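Local coordinates for T-lymphoma invasion and metastasis-inducing protein 1 (Homo sapiens, PDB 4K2P), which probably works in cell signalling, with a PH and coiled-coil region linked to phosphoinositide binding and to protein partners such as Par-3, at residues R9-L14 against W40-G45; K27-T32 against M225-I230; D132-L137 against C197-L202. The protein carries 5 engineered substitutions. All coordinates share one frame; numbering follows the deposited sequence.

Contact 1 (R9-L14 against W40-G45); sequences RKAGAL and WVSLKG
The indole of Trp-40 lies against the backbone of the neighbouring strand at Gly-12, whose CA sits 3.7 Å from the centroid of the six-membered ring, over one face and 20° off the normal: a CH-pi contact made with a residue that has no side chain. Ala-11 CB comes in obliquely at Trp-40 CZ2, while Ala-13 N approaches Trp-40 CZ3 to 3.4 Å. Trp-40 CG stands anti to its backbone N (chi1 -175°), the start of a side chain that reaches back over the backbone of the 9-14 segment. An alanine in place of Trp-40 would probably leave Gly-12 without its aromatic cover and open a gap beside Ala-11 CB. The other flat group, the guanidinium of Arg-9, meets a water at its edge, in plane; Arg-9 NE donates to this water over 2.9 Å, and the water passes a bond on to Gly-45 O. Between the strands, Gly-12 and Val-41 exchange two backbone bonds, and Arg-9 N and Leu-43 N bond to Leu-43 O and Lys-10 O. On the face away from the indole, the Leu-14 and Val-41 side chains cross at about a right angle, Leu-14 CD1 lying 3.8 Å from Val-41 CB. The Lys-10 amine turns to Glu-108 and Trp-112 of helix 106-128. This antiparallel pairing belongs to the curled sheet of a PH domain, with helix 106-128, which closes the PH fold, packed against it.

Contact 2 (K27-T32 against M225-I230); sequences KVESAT and MGRLGI
Leu-228 pushes its CD2 methyl against the 27-30 strand, and it is the residue with the largest area buried here. That methyl touches backbone as well as side chain: Leu-228 CD2 lies 3.6 Å from Val-28 O and 3.7 Å from Ser-30 N, and close to Glu-29 CA between them. Val-28, next in buried area, meets it with CG1, the branch anti to the backbone N; Val-28 CG1 stands 4.0 Å from Leu-228 CD2 and nearly as close to CD1, the two side chains crossing at about a right angle.

Ser-30 adds a polar contact at the helix end. Ser-30 OG donates a weak hydrogen bond to Leu-228 O at 2.9 Å, a carbonyl in the last turn. That turn closes with a Schellman motif in which Ile-230 N reaches Met-225 O and Gly-229 N reaches Gly-226 O; Gly-229, with its positive phi, takes the place where a CB would be jammed against the preceding carbonyl. In Arg-227, one residue before Leu-228, the chain bends at chi3, which places NE; both terminal nitrogens meet Val-28 O. Arg-227 NH1 bonds to Val-28 O at 2.9 Å, in the carbonyl plane, whereas the bond from Arg-227 NH2 to Val-28 O is weak, at 3.2 Å. One backbone oxygen thus receives two donors from one guanidinium.

Leu-20 of strand 10-23 touches Val-28, Ser-30 and Leu-228, and Leu-239 of helix 233-241 packs on Val-28 and Leu-228. The end of helix 219-228 therefore rests on the strand 27-30 side of the PH sheet, with helix 233-241 alongside.

Contact 3 (D132-L137 against C197-L202); sequences DTLRLL and CYLASL
Leu-137 and Leu-202 meet through their CD1 methyls, 3.8 Å apart, in an interface carried by apolar side chains, with no hydrogen bond passing between the two helical segments. Leu-137 CG lies anti to its carbonyl carbon (chi1 -72°), and Leu-137 CD1 beyond it comes to 3.7 Å from Leu-199 N, so the methyl rests on the backbone of the opposing helix as well as near Tyr-198 CB and Leu-199 CB. Its other methyl, CD2, approaches the edge of the Tyr-198 ring near the ring plane. Leu-134 and Leu-202 slide past each other in opposite directions, and their CD1 atoms come tightly together at 3.5 Å. Leu-134 CG also meets Leu-199 CD1 at 3.9 Å, those side chains crossing at about a right angle. Thr-133 contributes its methyl, CG2, 3.7 Å from Leu-202 CD1.

The side-chain polar bonds described here lie within the first segment or lead to other parts of the chain. Asp-132 is the N-cap of helix 133-161: Asp-132 OD1 takes Arg-135 N at 3.1 Å from above the carboxylate plane, and Asp-132 OD2 forms a salt bridge with Arg-135 NE at 3.3 Å. On the second helix the Tyr-198 hydroxyl bonds to Ser-74 O and to Arg-194.

Helix 106-128 borders the contact, touching Thr-133 through Ala-125 and Tyr-198 through Cys-120. The axes of the two short segments come within 10.0 Å of each other, at 149° between their N-to-C directions: an antiparallel helical hairpin of the coiled-coil region, joined here where its first helix begins and its second nears its end.

Contacts 1 and 2 share the antiparallel PH sheet: strand 10-23 pairs with 37-44 in contact 1 and also neighbours strand 27-30, which carries contact 2. Their centres are still about 27 Å apart, and along the chain their segments alternate. Contact 3 joins helices 133-161 and 168-203; it follows contact 1 and is nested in the loop that contact 2 closes, with its centre about 31 Å from that of contact 2, on opposite sides of the chain's centre. Contact 1 comes within about 6 Å of contact 3 at the nearest atoms without touching, and helix 106-128 borders both. The PH sheet, the antiparallel helical pair and the C-terminal helices thus form one connected unit.

Contact 1 (R9-L14 against W40-G45)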
ATOM      1  N   ARG A   9      17.969   5.358   8.039  1.00 31.86           N
ATOM      2  CA  ARG A   9      18.161   4.510   6.869  1.00 31.47           C
ATOM      3  C   ARG A   9      18.266   5.364   5.611  1.00 28.50           C
ATOM      4  O   ARG A   9      19.046   5.069   4.712  1.00 31.61           O
ATOM      5  CB  ARG A   9      17.018   3.494   6.736  1.00 30.30           C
ATOM      6  CG  ARG A   9      17.176   2.536   5.557  1.00 31.48           C
ATOM      7  CD  ARG A   9      15.953   1.629   5.400  1.00 30.07           C
ATOM      8  NE  ARG A   9      15.825   0.648   6.487  1.00 32.91           N
ATOM      9  CZ  ARG A   9      16.266  -0.606   6.446  1.00 36.25           C
ATOM     10  NH1 ARG A   9      16.881  -1.074   5.369  1.00 38.31           N
ATOM     11  NH2 ARG A   9      16.092  -1.404   7.494  1.00 39.15           N
ATOM     12  N   LYS A  10      17.472   6.423   5.567  1.00 26.13           N
ATOM     13  CA  LYS A  10      17.396   7.310   4.406  1.00 27.61           C
ATOM     14  C   LYS A  10      16.795   8.637   4.842  1.00 27.18           C
ATOM     15  O   LYS A  10      15.822   8.657   5.582  1.00 23.48           O
ATOM     16  CB  LYS A  10      16.546   6.682   3.292  1.00 27.17           C
ATOM     17  CG  LYS A  10      16.339   7.550   2.060  1.00 27.74           C
ATOM     18  CD  LYS A  10      17.620   7.685   1.269  1.00 31.98           C
ATOM     19  CE  LYS A  10      17.394   8.375  -0.070  1.00 32.27           C
ATOM     20  NZ  LYS A  10      18.702   8.633  -0.716  1.00 35.93           N
ATOM     21  N   ALA A  11      17.365   9.744   4.376  1.00 28.87           N
ATOM     22  CA  ALA A  11      16.824  11.063   4.691  1.00 27.51           C
ATOM     23  C   ALA A  11      17.079  12.032   3.537  1.00 28.12           C
ATOM     24  O   ALA A  11      18.110  11.950   2.879  1.00 29.45           O
ATOM     25  CB  ALA A  11      17.439  11.590   5.980  1.00 28.58           C
ATOM     26  N   GLY A  12      16.141  12.946   3.294  1.00 25.64           N
ATOM     27  CA  GLY A  12      16.303  13.920   2.232  1.00 28.08           C
ATOM     28  C   GLY A  12      15.196  14.955   2.208  1.00 25.84           C
ATOM     29  O   GLY A  12      14.170  14.792   2.847  1.00 24.84           O
ATOM     30  N   ALA A  13      15.416  16.021   1.455  1.00 24.00           N
ATOM     31  CA  ALA A  13      14.435  17.074   1.297  1.00 24.17           C
ATOM     32  C   ALA A  13      13.398  16.653   0.255  1.00 27.09           C
ATOM     33  O   ALA A  13      13.751  16.295  -0.862  1.00 28.49           O
ATOM     34  CB  ALA A  13      15.117  18.371   0.897  1.00 27.16           C
ATOM     35  N   LEU A  14      12.128  16.679   0.644  1.00 24.55           N
ATOM     36  CA  LEU A  14      11.026  16.283  -0.222  1.00 26.02           C
ATOM     37  C   LEU A  14       9.900  17.295  -0.159  1.00 24.92           C
ATOM     38  O   LEU A  14       9.652  17.883   0.894  1.00 24.57           O
ATOM     39  CB  LEU A  14      10.475  14.918   0.192  1.00 25.03           C
ATOM     40  CG  LEU A  14      11.425  13.725   0.112  1.00 26.20           C
ATOM     41  CD1 LEU A  14      10.808  12.493   0.790  1.00 25.78           C
ATOM     42  CD2 LEU A  14      11.776  13.437  -1.336  1.00 25.54           C
ATOM     43  N   TRP A  40      12.305  18.205   5.529  1.00 22.27           N
ATOM     44  CA  TRP A  40      13.347  17.202   5.634  1.00 21.82           C
ATOM     45  C   TRP A  40      12.692  15.918   6.155  1.00 21.75           C
ATOM     46  O   TRP A  40      12.133  15.892   7.241  1.00 23.88           O
ATOM     47  CB  TRP A  40      14.458  17.662   6.566  1.00 23.54           C
ATOM     48  CG  TRP A  40      15.602  16.716   6.623  1.00 23.68           C
ATOM     49  CD1 TRP A  40      15.896  15.842   7.630  1.00 25.97           C
ATOM     50  CD2 TRP A  40      16.609  16.534   5.626  1.00 23.03           C
ATOM     51  NE1 TRP A  40      17.030  15.137   7.321  1.00 26.46           N
ATOM     52  CE2 TRP A  40      17.485  15.541   6.096  1.00 24.84           C
ATOM     53  CE3 TRP A  40      16.857  17.118   4.381  1.00 23.28           C
ATOM     54  CZ2 TRP A  40      18.592  15.115   5.364  1.00 27.35           C
ATOM     55  CZ3 TRP A  40      17.952  16.693   3.656  1.00 25.12           C
ATOM     56  CH2 TRP A  40      18.806  15.702   4.146  1.00 25.79           C
ATOM     57  N   VAL A  41      12.736  14.864   5.362  1.00 20.95           N
ATOM     58  CA  VAL A  41      12.063  13.619   5.701  1.00 22.64           C
ATOM     59  C   VAL A  41      13.106  12.576   6.032  1.00 23.87           C
ATOM     60  O   VAL A  41      14.020  12.354   5.258  1.00 22.03           O
ATOM     61  CB  VAL A  41      11.163  13.138   4.549  1.00 23.01           C
ATOM     62  CG1 VAL A  41      10.489  11.802   4.898  1.00 24.41           C
ATOM     63  CG2 VAL A  41      10.123  14.195   4.243  1.00 23.47           C
ATOM     64  N   SER A  42      12.941  11.922   7.178  1.00 25.31           N
ATOM     65  CA  SER A  42      13.914  10.977   7.687  1.00 26.78           C
ATOM     66  C   SER A  42      13.243   9.666   8.086  1.00 25.35           C
ATOM     67  O   SER A  42      12.369   9.633   8.939  1.00 26.16           O
ATOM     68  CB  SER A  42      14.646  11.580   8.884  1.00 32.57           C
ATOM     69  OG  SER A  42      15.632  10.700   9.375  1.00 38.52           O
ATOM     70  N   LEU A  43      13.686   8.586   7.463  1.00 24.08           N
ATOM     71  CA  LEU A  43      13.188   7.251   7.734  1.00 25.30           C
ATOM     72  C   LEU A  43      14.026   6.592   8.811  1.00 28.40           C
ATOM     73  O   LEU A  43      15.172   6.232   8.570  1.00 30.81           O
ATOM     74  CB  LEU A  43      13.231   6.420   6.450  1.00 23.98           C
ATOM     75  CG  LEU A  43      12.846   4.947   6.542  1.00 27.03           C
ATOM     76  CD1 LEU A  43      11.385   4.804   6.933  1.00 26.64           C
ATOM     77  CD2 LEU A  43      13.129   4.248   5.218  1.00 26.88           C
ATOM     78  N   LYS A  44      13.451   6.421   9.995  1.00 30.26           N
ATOM     79  CA  LYS A  44      14.109   5.688  11.072  1.00 35.97           C
ATOM     80  C   LYS A  44      13.167   4.593  11.535  1.00 38.80           C
ATOM     81  O   LYS A  44      12.013   4.855  11.866  1.00 38.76           O
ATOM     82  CB  LYS A  44      14.479   6.617  12.233  1.00 37.36           C
ATOM     83  N   GLY A  45      13.669   3.365  11.562  1.00 42.07           N
ATOM     84  CA  GLY A  45      12.820   2.220  11.799  1.00 44.80           C
ATOM     85  C   GLY A  45      11.749   2.211  10.730  1.00 41.26           C
ATOM     86  O   GLY A  45      12.050   2.327   9.544  1.00 40.10           O
TER
HETATM   87  O   HOH W   1      14.462   1.934   8.759  1.00 34.36           O

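Contact 2 (K27-T32 against M225-I230)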
ATOM      1  N   LYS A  27     -13.991   4.343   5.880  1.00 35.80           N
ATOM      2  CA  LYS A  27     -14.067   5.148   4.661  1.00 36.50           C
ATOM      3  C   LYS A  27     -12.731   5.764   4.290  1.00 30.19           C
ATOM      4  O   LYS A  27     -11.936   6.074   5.149  1.00 30.41           O
ATOM      5  CB  LYS A  27     -15.079   6.285   4.823  1.00 45.53           C
ATOM      6  CG  LYS A  27     -16.527   5.870   4.985  1.00 57.06           C
ATOM      7  CD  LYS A  27     -17.458   7.062   4.750  1.00 66.24           C
ATOM      8  CE  LYS A  27     -17.190   8.242   5.697  1.00 71.56           C
ATOM      9  NZ  LYS A  27     -17.654   7.992   7.094  1.00 76.15           N
ATOM     10  N   VAL A  28     -12.452   5.845   2.998  1.00 26.83           N
ATOM     11  CA  VAL A  28     -11.339   6.633   2.497  1.00 27.32           C
ATOM     12  C   VAL A  28     -11.920   7.857   1.799  1.00 28.42           C
ATOM     13  O   VAL A  28     -12.939   7.745   1.120  1.00 29.89           O
ATOM     14  CB  VAL A  28     -10.454   5.841   1.526  1.00 26.90           C
ATOM     15  CG1 VAL A  28      -9.311   6.707   1.042  1.00 23.59           C
ATOM     16  CG2 VAL A  28      -9.908   4.594   2.207  1.00 30.50           C
ATOM     17  N   GLU A  29     -11.293   9.013   1.978  1.00 28.13           N
ATOM     18  CA  GLU A  29     -11.689  10.235   1.276  1.00 30.44           C
ATOM     19  C   GLU A  29     -10.460  10.919   0.702  1.00 27.92           C
ATOM     20  O   GLU A  29      -9.350  10.738   1.196  1.00 27.62           O
ATOM     21  CB  GLU A  29     -12.426  11.197   2.201  1.00 34.71           C
ATOM     22  CG  GLU A  29     -13.821  10.732   2.587  1.00 40.33           C
ATOM     23  CD  GLU A  29     -14.513  11.716   3.499  1.00 46.99           C
ATOM     24  OE1 GLU A  29     -13.914  12.777   3.782  1.00 47.53           O
ATOM     25  OE2 GLU A  29     -15.646  11.428   3.941  1.00 52.17           O
ATOM     26  N   SER A  30     -10.654  11.710  -0.344  1.00 27.03           N
ATOM     27  CA  SER A  30      -9.572  12.522  -0.870  1.00 29.44           C
ATOM     28  C   SER A  30      -9.232  13.645   0.092  1.00 26.93           C
ATOM     29  O   SER A  30     -10.106  14.170   0.778  1.00 32.22           O
ATOM     30  CB  SER A  30      -9.943  13.103  -2.233  1.00 38.51           C
ATOM     31  OG  SER A  30      -9.751  12.140  -3.248  1.00 43.23           O
ATOM     32  N   ALA A  31      -7.956  14.008   0.138  1.00 39.69           N
ATOM     33  CA  ALA A  31      -7.506  15.123   0.953  1.00 39.58           C
ATOM     34  C   ALA A  31      -7.967  16.412   0.289  1.00 46.56           C
ATOM     35  O   ALA A  31      -8.234  16.431  -0.909  1.00 41.62           O
ATOM     36  CB  ALA A  31      -6.001  15.112   1.109  1.00 33.26           C
ATOM     37  N   THR A  32      -8.087  17.473   1.081  1.00 56.18           N
ATOM     38  CA  THR A  32      -8.435  18.795   0.573  1.00 61.92           C
ATOM     39  C   THR A  32      -7.469  19.229  -0.529  1.00 52.14           C
ATOM     40  O   THR A  32      -6.295  18.848  -0.520  1.00 49.73           O
ATOM     41  CB  THR A  32      -8.419  19.841   1.709  1.00 68.40           C
ATOM     42  OG1 THR A  32      -9.308  19.428   2.752  1.00 72.31           O
ATOM     43  CG2 THR A  32      -8.842  21.212   1.210  1.00 72.49           C
ATOM     44  N   MET A 225     -13.236   3.875  -5.970  1.00 25.83           N
ATOM     45  CA  MET A 225     -12.119   4.563  -6.593  1.00 25.14           C
ATOM     46  C   MET A 225     -12.642   5.710  -7.467  1.00 30.72           C
ATOM     47  O   MET A 225     -12.009   6.763  -7.578  1.00 31.27           O
ATOM     48  CB  MET A 225     -11.276   3.593  -7.426  1.00 26.77           C
ATOM     49  CG  MET A 225     -10.366   2.711  -6.588  1.00 27.11           C
ATOM     50  SD  MET A 225      -9.123   1.780  -7.524  1.00 35.76           S
ATOM     51  CE  MET A 225     -10.155   0.607  -8.381  1.00 34.61           C
ATOM     52  N   GLY A 226     -13.805   5.504  -8.079  1.00 32.62           N
ATOM     53  CA  GLY A 226     -14.421   6.534  -8.891  1.00 34.97           C
ATOM     54  C   GLY A 226     -14.811   7.723  -8.033  1.00 35.27           C
ATOM     55  O   GLY A 226     -14.639   8.878  -8.423  1.00 36.79           O
ATOM     56  N   ARG A 227     -15.315   7.431  -6.839  1.00 34.99           N
ATOM     57  CA  ARG A 227     -15.703   8.468  -5.896  1.00 38.34           C
ATOM     58  C   ARG A 227     -14.476   9.277  -5.470  1.00 37.48           C
ATOM     59  O   ARG A 227     -14.551  10.490  -5.310  1.00 39.80           O
ATOM     60  CB  ARG A 227     -16.400   7.840  -4.687  1.00 42.60           C
ATOM     61  CG  ARG A 227     -16.691   8.798  -3.544  1.00 47.96           C
ATOM     62  CD  ARG A 227     -17.354   8.072  -2.379  1.00 51.05           C
ATOM     63  NE  ARG A 227     -16.537   6.951  -1.918  1.00 50.33           N
ATOM     64  CZ  ARG A 227     -15.395   7.081  -1.251  1.00 48.46           C
ATOM     65  NH1 ARG A 227     -14.917   8.293  -0.978  1.00 46.12           N
ATOM     66  NH2 ARG A 227     -14.720   6.000  -0.875  1.00 48.53           N
ATOM     67  N   LEU A 228     -13.348   8.595  -5.294  1.00 33.43           N
ATOM     68  CA  LEU A 228     -12.107   9.244  -4.887  1.00 32.43           C
ATOM     69  C   LEU A 228     -11.466  10.077  -5.994  1.00 35.57           C
ATOM     70  O   LEU A 228     -10.670  10.972  -5.713  1.00 40.50           O
ATOM     71  CB  LEU A 228     -11.094   8.199  -4.421  1.00 26.85           C
ATOM     72  CG  LEU A 228     -11.345   7.500  -3.097  1.00 25.29           C
ATOM     73  CD1 LEU A 228     -10.311   6.413  -2.916  1.00 23.47           C
ATOM     74  CD2 LEU A 228     -11.301   8.497  -1.958  1.00 26.90           C
ATOM     75  N   GLY A 229     -11.804   9.785  -7.245  1.00 33.06           N
ATOM     76  CA  GLY A 229     -11.214  10.501  -8.360  1.00 32.97           C
ATOM     77  C   GLY A 229      -9.858   9.955  -8.767  1.00 33.21           C
ATOM     78  O   GLY A 229      -9.080  10.650  -9.416  1.00 37.51           O
ATOM     79  N   ILE A 230      -9.552   8.725  -8.362  1.00 29.89           N
ATOM     80  CA  ILE A 230      -8.259   8.130  -8.680  1.00 28.63           C
ATOM     81  C   ILE A 230      -8.349   6.599  -8.749  1.00 25.61           C
ATOM     82  O   ILE A 230      -8.841   5.960  -7.833  1.00 27.22           O
ATOM     83  CB  ILE A 230      -7.179   8.571  -7.637  1.00 52.97           C
ATOM     84  CG1 ILE A 230      -5.833   7.888  -7.886  1.00 51.28           C
ATOM     85  CG2 ILE A 230      -7.663   8.337  -6.208  1.00 52.19           C
ATOM     86  CD1 ILE A 230      -5.208   8.246  -9.211  1.00 53.05           C
TER

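Contact 3 (D132-L137 against C197-L202)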
ATOM      1  N   ASP A 132      16.278 -14.626   8.484  1.00 45.48           N
ATOM      2  CA  ASP A 132      16.327 -14.571   7.028  1.00 44.12           C
ATOM      3  C   ASP A 132      15.130 -13.807   6.465  1.00 39.80           C
ATOM      4  O   ASP A 132      14.065 -14.384   6.246  1.00 38.53           O
ATOM      5  CB  ASP A 132      16.344 -15.984   6.448  1.00 52.60           C
ATOM      6  CG  ASP A 132      16.708 -16.010   4.972  1.00 57.70           C
ATOM      7  OD1 ASP A 132      16.681 -14.953   4.312  1.00 55.13           O
ATOM      8  OD2 ASP A 132      16.958 -17.115   4.455  1.00 65.48           O
ATOM      9  N   THR A 133      15.307 -12.518   6.215  1.00 39.29           N
ATOM     10  CA  THR A 133      14.199 -11.694   5.753  1.00 35.69           C
ATOM     11  C   THR A 133      13.732 -12.149   4.364  1.00 34.27           C
ATOM     12  O   THR A 133      12.534 -12.260   4.116  1.00 31.13           O
ATOM     13  CB  THR A 133      14.583 -10.205   5.719  1.00 33.77           C
ATOM     14  OG1 THR A 133      14.911  -9.772   7.043  1.00 36.62           O
ATOM     15  CG2 THR A 133      13.427  -9.356   5.193  1.00 31.38           C
ATOM     16  N   LEU A 134      14.682 -12.413   3.473  1.00 35.62           N
ATOM     17  CA  LEU A 134      14.370 -12.849   2.113  1.00 37.58           C
ATOM     18  C   LEU A 134      13.564 -14.147   2.085  1.00 37.11           C
ATOM     19  O   LEU A 134      12.559 -14.246   1.386  1.00 36.19           O
ATOM     20  CB  LEU A 134      15.656 -13.028   1.310  1.00 44.83           C
ATOM     21  CG  LEU A 134      15.627 -12.418  -0.089  1.00 49.96           C
ATOM     22  CD1 LEU A 134      15.732 -10.903   0.005  1.00 50.70           C
ATOM     23  CD2 LEU A 134      16.732 -12.990  -0.963  1.00 56.69           C
ATOM     24  N   ARG A 135      14.009 -15.143   2.840  1.00 39.13           N
ATOM     25  CA  ARG A 135      13.308 -16.418   2.911  1.00 42.49           C
ATOM     26  C   ARG A 135      11.906 -16.258   3.462  1.00 38.94           C
ATOM     27  O   ARG A 135      10.976 -16.904   2.990  1.00 38.61           O
ATOM     28  CB  ARG A 135      14.098 -17.409   3.762  1.00 50.59           C
ATOM     29  CG  ARG A 135      13.358 -18.702   4.089  1.00 56.42           C
ATOM     30  CD  ARG A 135      14.308 -19.686   4.745  1.00 64.10           C
ATOM     31  NE  ARG A 135      15.448 -19.958   3.874  1.00 66.63           N
ATOM     32  CZ  ARG A 135      15.472 -20.909   2.942  1.00 69.59           C
ATOM     33  NH1 ARG A 135      14.439 -21.729   2.783  1.00 70.45           N
ATOM     34  NH2 ARG A 135      16.548 -21.067   2.188  1.00 72.17           N
ATOM     35  N   LEU A 136      11.749 -15.394   4.458  1.00 38.50           N
ATOM     36  CA  LEU A 136      10.441 -15.186   5.054  1.00 37.03           C
ATOM     37  C   LEU A 136       9.482 -14.576   4.041  1.00 34.00           C
ATOM     38  O   LEU A 136       8.322 -14.971   3.981  1.00 32.17           O
ATOM     39  CB  LEU A 136      10.534 -14.287   6.289  1.00 38.63           C
ATOM     40  CG  LEU A 136       9.171 -13.861   6.851  1.00 37.06           C
ATOM     41  CD1 LEU A 136       8.381 -15.061   7.362  1.00 39.04           C
ATOM     42  CD2 LEU A 136       9.354 -12.837   7.952  1.00 39.84           C
ATOM     43  N   LEU A 137       9.965 -13.623   3.248  1.00 31.66           N
ATOM     44  CA  LEU A 137       9.119 -12.959   2.258  1.00 29.46           C
ATOM     45  C   LEU A 137       8.611 -13.953   1.222  1.00 30.59           C
ATOM     46  O   LEU A 137       7.434 -13.941   0.874  1.00 30.09           O
ATOM     47  CB  LEU A 137       9.880 -11.834   1.554  1.00 27.82           C
ATOM     48  CG  LEU A 137      10.167 -10.565   2.351  1.00 29.00           C
ATOM     49  CD1 LEU A 137      10.940  -9.588   1.477  1.00 27.98           C
ATOM     50  CD2 LEU A 137       8.893  -9.926   2.882  1.00 29.74           C
ATOM     51  N   CYS A 197       6.656  -6.422  -3.730  1.00 26.78           N
ATOM     52  CA  CYS A 197       7.346  -5.146  -3.755  1.00 27.69           C
ATOM     53  C   CYS A 197       8.534  -5.191  -2.804  1.00 29.05           C
ATOM     54  O   CYS A 197       9.631  -4.738  -3.143  1.00 31.08           O
ATOM     55  CB  CYS A 197       6.408  -4.004  -3.365  1.00 27.58           C
ATOM     56  SG  CYS A 197       5.294  -3.470  -4.667  1.00 29.34           S
ATOM     57  N   TYR A 198       8.308  -5.733  -1.609  1.00 28.50           N
ATOM     58  CA  TYR A 198       9.355  -5.817  -0.587  1.00 29.42           C
ATOM     59  C   TYR A 198      10.498  -6.684  -1.071  1.00 30.74           C
ATOM     60  O   TYR A 198      11.672  -6.354  -0.909  1.00 31.64           O
ATOM     61  CB  TYR A 198       8.807  -6.403   0.712  1.00 29.95           C
ATOM     62  CG  TYR A 198       7.729  -5.595   1.389  1.00 29.05           C
ATOM     63  CD1 TYR A 198       7.363  -4.330   0.930  1.00 27.45           C
ATOM     64  CD2 TYR A 198       7.073  -6.104   2.495  1.00 28.98           C
ATOM     65  CE1 TYR A 198       6.372  -3.604   1.569  1.00 26.78           C
ATOM     66  CE2 TYR A 198       6.096  -5.397   3.131  1.00 29.02           C
ATOM     67  CZ  TYR A 198       5.738  -4.150   2.666  1.00 26.90           C
ATOM     68  OH  TYR A 198       4.754  -3.466   3.333  1.00 26.57           O
ATOM     69  N   LEU A 199      10.140  -7.809  -1.672  1.00 30.73           N
ATOM     70  CA  LEU A 199      11.124  -8.772  -2.132  1.00 34.89           C
ATOM     71  C   LEU A 199      11.944  -8.173  -3.260  1.00 36.15           C
ATOM     72  O   LEU A 199      13.154  -8.352  -3.314  1.00 36.25           O
ATOM     73  CB  LEU A 199      10.449 -10.063  -2.596  1.00 35.91           C
ATOM     74  CG  LEU A 199      11.397 -11.168  -3.068  1.00 41.61           C
ATOM     75  CD1 LEU A 199      12.353 -11.595  -1.959  1.00 47.81           C
ATOM     76  CD2 LEU A 199      10.612 -12.356  -3.574  1.00 40.28           C
ATOM     77  N   ALA A 200      11.274  -7.463  -4.162  1.00 36.57           N
ATOM     78  CA  ALA A 200      11.945  -6.863  -5.308  1.00 40.11           C
ATOM     79  C   ALA A 200      12.944  -5.815  -4.837  1.00 40.74           C
ATOM     80  O   ALA A 200      14.040  -5.685  -5.383  1.00 42.17           O
ATOM     81  CB  ALA A 200      10.932  -6.249  -6.250  1.00 40.67           C
ATOM     82  N   SER A 201      12.561  -5.080  -3.803  1.00 38.07           N
ATOM     83  CA  SER A 201      13.391  -4.014  -3.282  1.00 40.32           C
ATOM     84  C   SER A 201      14.658  -4.576  -2.640  1.00 38.97           C
ATOM     85  O   SER A 201      15.715  -3.959  -2.725  1.00 39.88           O
ATOM     86  CB  SER A 201      12.595  -3.164  -2.290  1.00 44.72           C
ATOM     87  OG  SER A 201      11.654  -2.347  -2.982  1.00 46.40           O
ATOM     88  N   LEU A 202      14.562  -5.733  -1.988  1.00 38.91           N
ATOM     89  CA  LEU A 202      15.750  -6.370  -1.432  1.00 45.37           C
ATOM     90  C   LEU A 202      16.633  -6.996  -2.516  1.00 48.68           C
ATOM     91  O   LEU A 202      17.853  -6.962  -2.408  1.00 50.70           O
ATOM     92  CB  LEU A 202      15.373  -7.437  -0.406  1.00 50.71           C
ATOM     93  CG  LEU A 202      14.789  -6.986   0.934  1.00 52.55           C
ATOM     94  CD1 LEU A 202      14.502  -8.206   1.791  1.00 57.10           C
ATOM     95  CD2 LEU A 202      15.722  -6.038   1.671  1.00 53.34           C
TER